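PDB 4IND: C381 turret protein from Sulfolobus turreted icosahedral virus, which probably builds the pentameric turrets that project from the viral capsid, each chain carrying three jelly-roll domains in a row. Local coordinates for residues A[92-104]-A[118-132]. Numbering follows the deposited sequence. Where two conformers were deposited one is given.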
# COMPACT_ATOMS: atom_id res chain seq x y z
N PHE A 92 48.32 1.05 -13.45
CA PHE A 92 47.97 -0.34 -13.75
C PHE A 92 46.62 -0.65 -13.11
O PHE A 92 46.18 0.06 -12.20
CB PHE A 92 49.04 -1.29 -13.20
CG PHE A 92 49.44 -1.00 -11.77
CD1 PHE A 92 48.65 -1.44 -10.71
CD2 PHE A 92 50.60 -0.29 -11.49
CE1 PHE A 92 49.00 -1.16 -9.40
CE2 PHE A 92 50.96 -0.00 -10.19
CZ PHE A 92 50.16 -0.44 -9.14
N SER A 93 45.98 -1.71 -13.57
CA SER A 93 44.69 -2.14 -13.06
C SER A 93 44.85 -2.67 -11.65
O SER A 93 45.90 -3.22 -11.31
CB SER A 93 44.12 -3.25 -13.95
OG SER A 93 43.73 -2.73 -15.19
N VAL A 94 43.82 -2.50 -10.84
CA VAL A 94 43.75 -3.14 -9.54
C VAL A 94 42.43 -3.86 -9.43
O VAL A 94 41.51 -3.57 -10.18
CB VAL A 94 43.90 -2.11 -8.39
CG1 VAL A 94 45.24 -1.36 -8.54
CG2 VAL A 94 42.74 -1.13 -8.38
N THR A 95 42.34 -4.82 -8.51
CA THR A 95 41.11 -5.58 -8.35
C THR A 95 40.55 -5.39 -6.95
O THR A 95 41.29 -5.13 -5.99
CB THR A 95 41.29 -7.07 -8.68
OG1 THR A 95 42.01 -7.70 -7.62
CG2 THR A 95 42.05 -7.26 -9.98
N VAL A 96 39.24 -5.51 -6.83
CA VAL A 96 38.58 -5.43 -5.55
C VAL A 96 37.65 -6.63 -5.47
O VAL A 96 37.13 -7.09 -6.50
CB VAL A 96 37.79 -4.11 -5.43
CG1 VAL A 96 36.67 -4.24 -4.45
CG2 VAL A 96 38.73 -2.95 -5.04
N THR A 97 37.46 -7.15 -4.27
CA THR A 97 36.57 -8.29 -4.05
C THR A 97 35.36 -7.86 -3.24
O THR A 97 35.46 -7.69 -2.02
CB THR A 97 37.31 -9.42 -3.33
OG1 THR A 97 38.48 -9.78 -4.08
CG2 THR A 97 36.42 -10.65 -3.15
N PRO A 98 34.19 -7.67 -3.90
CA PRO A 98 33.04 -7.18 -3.13
C PRO A 98 32.58 -8.19 -2.10
O PRO A 98 32.76 -9.40 -2.29
CB PRO A 98 31.97 -6.91 -4.22
CG PRO A 98 32.37 -7.73 -5.36
CD PRO A 98 33.89 -7.76 -5.34
N PHE A 99 31.98 -7.69 -1.02
CA PHE A 99 31.47 -8.52 0.07
C PHE A 99 30.31 -9.41 -0.39
O PHE A 99 30.35 -10.62 -0.24
CB PHE A 99 31.05 -7.58 1.21
CG PHE A 99 30.63 -8.27 2.48
CD1 PHE A 99 31.54 -9.05 3.20
CD2 PHE A 99 29.36 -8.09 3.00
CE1 PHE A 99 31.16 -9.66 4.41
CE2 PHE A 99 28.98 -8.70 4.21
CZ PHE A 99 29.88 -9.48 4.91
N PHE A 100 29.26 -8.78 -0.92
CA PHE A 100 28.09 -9.52 -1.41
C PHE A 100 27.57 -10.50 -0.36
O PHE A 100 27.03 -11.54 -0.70
CB PHE A 100 28.45 -10.30 -2.70
CG PHE A 100 28.60 -9.44 -3.95
CD1 PHE A 100 27.98 -8.21 -4.05
CD2 PHE A 100 29.34 -9.89 -5.03
CE1 PHE A 100 28.10 -7.44 -5.19
CE2 PHE A 100 29.48 -9.13 -6.17
CZ PHE A 100 28.86 -7.90 -6.25
N ASN A 101 27.79 -10.17 0.91
CA ASN A 101 27.42 -11.00 2.06
C ASN A 101 28.23 -12.28 2.22
O ASN A 101 28.62 -12.62 3.33
CB ASN A 101 25.90 -11.30 2.10
CG ASN A 101 25.09 -10.08 2.49
OD1 ASN A 101 25.40 -9.41 3.48
ND2 ASN A 101 24.06 -9.76 1.69
N ASN A 102 28.47 -12.97 1.10
CA ASN A 102 29.11 -14.28 1.13
C ASN A 102 30.20 -14.50 0.07
O ASN A 102 30.66 -15.62 -0.10
CB ASN A 102 28.06 -15.40 1.02
CG ASN A 102 27.23 -15.55 2.29
OD1 ASN A 102 26.05 -15.21 2.32
ND2 ASN A 102 27.84 -16.07 3.34
N ASN A 103 30.61 -13.46 -0.64
CA ASN A 103 31.59 -13.63 -1.70
C ASN A 103 33.00 -13.45 -1.17
O ASN A 103 33.25 -12.58 -0.33
CB ASN A 103 31.40 -12.60 -2.81
CG ASN A 103 32.50 -12.67 -3.85
OD1 ASN A 103 32.75 -13.73 -4.44
ND2 ASN A 103 33.19 -11.55 -4.08
N ASN A 104 33.93 -14.25 -1.67
CA ASN A 104 35.35 -13.94 -1.48
C ASN A 104 36.21 -14.35 -2.66
O ASN A 104 37.43 -14.51 -2.52
CB ASN A 104 35.88 -14.55 -0.19
CG ASN A 104 35.69 -16.04 -0.13
OD1 ASN A 104 35.72 -16.73 -1.15
ND2 ASN A 104 35.46 -16.55 1.07
N ILE A 118 32.30 1.06 -7.19
CA ILE A 118 32.23 -0.26 -6.58
C ILE A 118 30.82 -0.44 -6.04
O ILE A 118 30.39 0.32 -5.17
CB ILE A 118 33.24 -0.37 -5.40
CG1 ILE A 118 34.69 -0.30 -5.94
CG2 ILE A 118 33.04 -1.66 -4.63
CD1 ILE A 118 35.73 -0.18 -4.84
N TYR A 119 30.09 -1.45 -6.52
CA TYR A 119 28.77 -1.76 -5.97
C TYR A 119 28.91 -2.93 -5.03
O TYR A 119 29.65 -3.87 -5.31
CB TYR A 119 27.77 -2.14 -7.08
CG TYR A 119 27.54 -1.04 -8.08
CD1 TYR A 119 26.43 -0.21 -8.00
CD2 TYR A 119 28.45 -0.83 -9.10
CE1 TYR A 119 26.22 0.81 -8.93
CE2 TYR A 119 28.25 0.17 -10.02
CZ TYR A 119 27.15 0.99 -9.93
OH TYR A 119 27.00 1.99 -10.88
N ASP A 120 28.19 -2.89 -3.92
CA ASP A 120 28.23 -4.02 -3.00
C ASP A 120 26.87 -4.21 -2.36
O ASP A 120 25.99 -3.33 -2.43
CB ASP A 120 29.30 -3.79 -1.93
CG ASP A 120 29.96 -5.08 -1.48
OD1 ASP A 120 29.32 -6.14 -1.61
OD2 ASP A 120 31.14 -5.04 -1.02
N ILE A 121 26.68 -5.36 -1.74
CA ILE A 121 25.38 -5.68 -1.15
C ILE A 121 25.63 -6.13 0.27
O ILE A 121 26.56 -6.90 0.54
CB ILE A 121 24.67 -6.75 -1.95
CG1 ILE A 121 24.40 -6.25 -3.37
CG2 ILE A 121 23.37 -7.16 -1.24
CD1 ILE A 121 23.92 -7.32 -4.34
N PHE A 122 24.81 -5.65 1.20
CA PHE A 122 25.04 -5.94 2.62
C PHE A 122 23.73 -6.11 3.33
O PHE A 122 22.92 -5.18 3.38
CB PHE A 122 25.86 -4.81 3.26
CG PHE A 122 26.06 -4.94 4.76
CD1 PHE A 122 26.54 -6.12 5.32
CD2 PHE A 122 25.81 -3.87 5.59
CE1 PHE A 122 26.74 -6.23 6.71
CE2 PHE A 122 26.00 -3.97 6.98
CZ PHE A 122 26.47 -5.15 7.53
N THR A 123 23.50 -7.30 3.88
CA THR A 123 22.28 -7.53 4.66
C THR A 123 22.57 -7.25 6.12
O THR A 123 23.32 -7.99 6.74
CB THR A 123 21.79 -8.98 4.52
OG1 THR A 123 21.53 -9.24 3.14
CG2 THR A 123 20.50 -9.19 5.32
N LYS A 124 21.98 -6.20 6.66
CA LYS A 124 22.11 -5.96 8.10
C LYS A 124 21.03 -6.73 8.85
O LYS A 124 19.91 -6.26 9.07
CB LYS A 124 22.06 -4.46 8.43
CG LYS A 124 22.30 -4.17 9.92
CD LYS A 124 23.76 -4.52 10.26
CE LYS A 124 23.99 -4.62 11.76
NZ LYS A 124 25.40 -5.05 12.05
N GLU A 125 21.39 -7.94 9.27
CA GLU A 125 20.58 -8.77 10.16
C GLU A 125 21.54 -9.65 10.96
O GLU A 125 22.64 -9.94 10.50
CB GLU A 125 19.62 -9.67 9.37
CG GLU A 125 18.32 -8.99 8.91
CD GLU A 125 17.29 -9.98 8.34
OE1 GLU A 125 17.68 -11.11 7.95
OE2 GLU A 125 16.08 -9.63 8.28
N GLN A 126 21.12 -10.08 12.14
CA GLN A 126 21.90 -11.02 12.95
C GLN A 126 23.37 -10.63 13.11
O GLN A 126 24.26 -11.48 13.02
CB GLN A 126 21.82 -12.43 12.36
CG GLN A 126 20.41 -13.02 12.35
CD GLN A 126 20.41 -14.53 12.18
OE1 GLN A 126 21.44 -15.13 11.89
NE2 GLN A 126 19.26 -15.15 12.36
N GLY A 127 23.64 -9.35 13.35
CA GLY A 127 25.02 -8.93 13.58
C GLY A 127 26.00 -9.07 12.42
O GLY A 127 27.22 -9.09 12.62
N ASN A 128 25.49 -9.17 11.19
CA ASN A 128 26.37 -9.26 10.02
C ASN A 128 27.33 -8.06 9.97
O ASN A 128 26.95 -6.93 10.28
CB ASN A 128 25.52 -9.33 8.75
CG ASN A 128 26.29 -9.80 7.53
OD1 ASN A 128 27.39 -10.35 7.64
ND2 ASN A 128 25.69 -9.60 6.35
N ILE A 129 28.57 -8.30 9.58
CA ILE A 129 29.58 -7.26 9.55
C ILE A 129 30.05 -7.01 8.13
O ILE A 129 30.51 -7.94 7.47
CB ILE A 129 30.79 -7.69 10.40
CG1 ILE A 129 30.34 -7.97 11.84
CG2 ILE A 129 31.88 -6.65 10.34
CD1 ILE A 129 31.32 -8.79 12.64
N TYR A 130 29.93 -5.77 7.66
CA TYR A 130 30.39 -5.45 6.32
C TYR A 130 31.92 -5.38 6.25
O TYR A 130 32.57 -4.87 7.16
CB TYR A 130 29.78 -4.12 5.82
CG TYR A 130 30.27 -3.79 4.43
CD1 TYR A 130 29.81 -4.50 3.33
CD2 TYR A 130 31.22 -2.79 4.22
CE1 TYR A 130 30.27 -4.22 2.05
CE2 TYR A 130 31.71 -2.51 2.93
CZ TYR A 130 31.21 -3.22 1.86
OH TYR A 130 31.67 -2.96 0.59
N TYR A 131 32.49 -5.87 5.16
CA TYR A 131 33.95 -5.97 5.03
C TYR A 131 34.37 -5.87 3.57
O TYR A 131 33.87 -6.61 2.73
CB TYR A 131 34.42 -7.31 5.58
CG TYR A 131 35.93 -7.55 5.42
CD1 TYR A 131 36.84 -6.91 6.24
CD2 TYR A 131 36.41 -8.44 4.48
CE1 TYR A 131 38.22 -7.15 6.10
CE2 TYR A 131 37.76 -8.68 4.35
CZ TYR A 131 38.66 -8.04 5.16
OH TYR A 131 40.03 -8.27 5.02
N ILE A 132 35.30 -4.98 3.26
CA ILE A 132 35.92 -4.96 1.94
C ILE A 132 37.35 -4.42 2.04
O ILE A 132 37.62 -3.50 2.80
CB ILE A 132 35.08 -4.15 0.92
CG1 ILE A 132 35.59 -4.36 -0.52
CG2 ILE A 132 35.05 -2.67 1.29
CD1 ILE A 132 34.68 -3.72 -1.57
O HOH W 1 35.05 -8.08 0.67
O HOH W 2 27.36 -12.20 5.48
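The carboxylate of Asp-120 faces the loop at Phe-99 and Phe-100 and takes a backbone N-H on each oxygen: Phe-99 N donates to OD2 at 2.8 Å, Phe-100 N to OD1 at 2.7 Å, both on syn lone pairs. From the anti side, somewhat out of the carboxylate plane, Ile-121 N reaches OD1 and Tyr-130 OH reaches OD2. Four donors thus fix the rotation of this buried acid and probably stabilise its charge.

Further along, Asn-101 OD1 receives Thr-123 N in a nearly straight bond of 2.9 Å (178°), in the carbonyl plane. A weak bond from Asn-128 ND2 ends on the same oxygen, while that nitrogen also donates to Thr-123 O. Asn-101 ND2 hydrogen-bonds to Ser-170 O, in the second galactose-binding-like domain. Both segments belong to the first such domain, a jelly roll: the loop after strand 94-96 packs against strands 114-124 and 130-134, outer strands of two different sheets, which a type I' turn from Glu-125 to Asn-128 joins.

Two waters bridge the segments, water 1 between Thr-97 O and Tyr-131 O, water 2 between Asn-101 O and Asn-128 OD1.

The Phe-99 ring (chi1 -174°, CG anti to N) takes the largest share of the packing: Tyr-130 CA and Tyr-131 N lie over one face, toward the rim, Asn-101 O likewise over the other, Asn-128 OD1 at the edge. CZ comes to 3.1 Å from Ile-129 O, and CE2 meets Phe-122 CD1 at 3.7 Å. Tyr-50 of a neighbouring subunit also packs on Phe-99. At the end of strand 94-96, Val-96 splits its methyls, CG1 against Ile-132 CD1 (3.5 Å) and CG2 tip to tip with Ile-118 CD1 (4.1 Å).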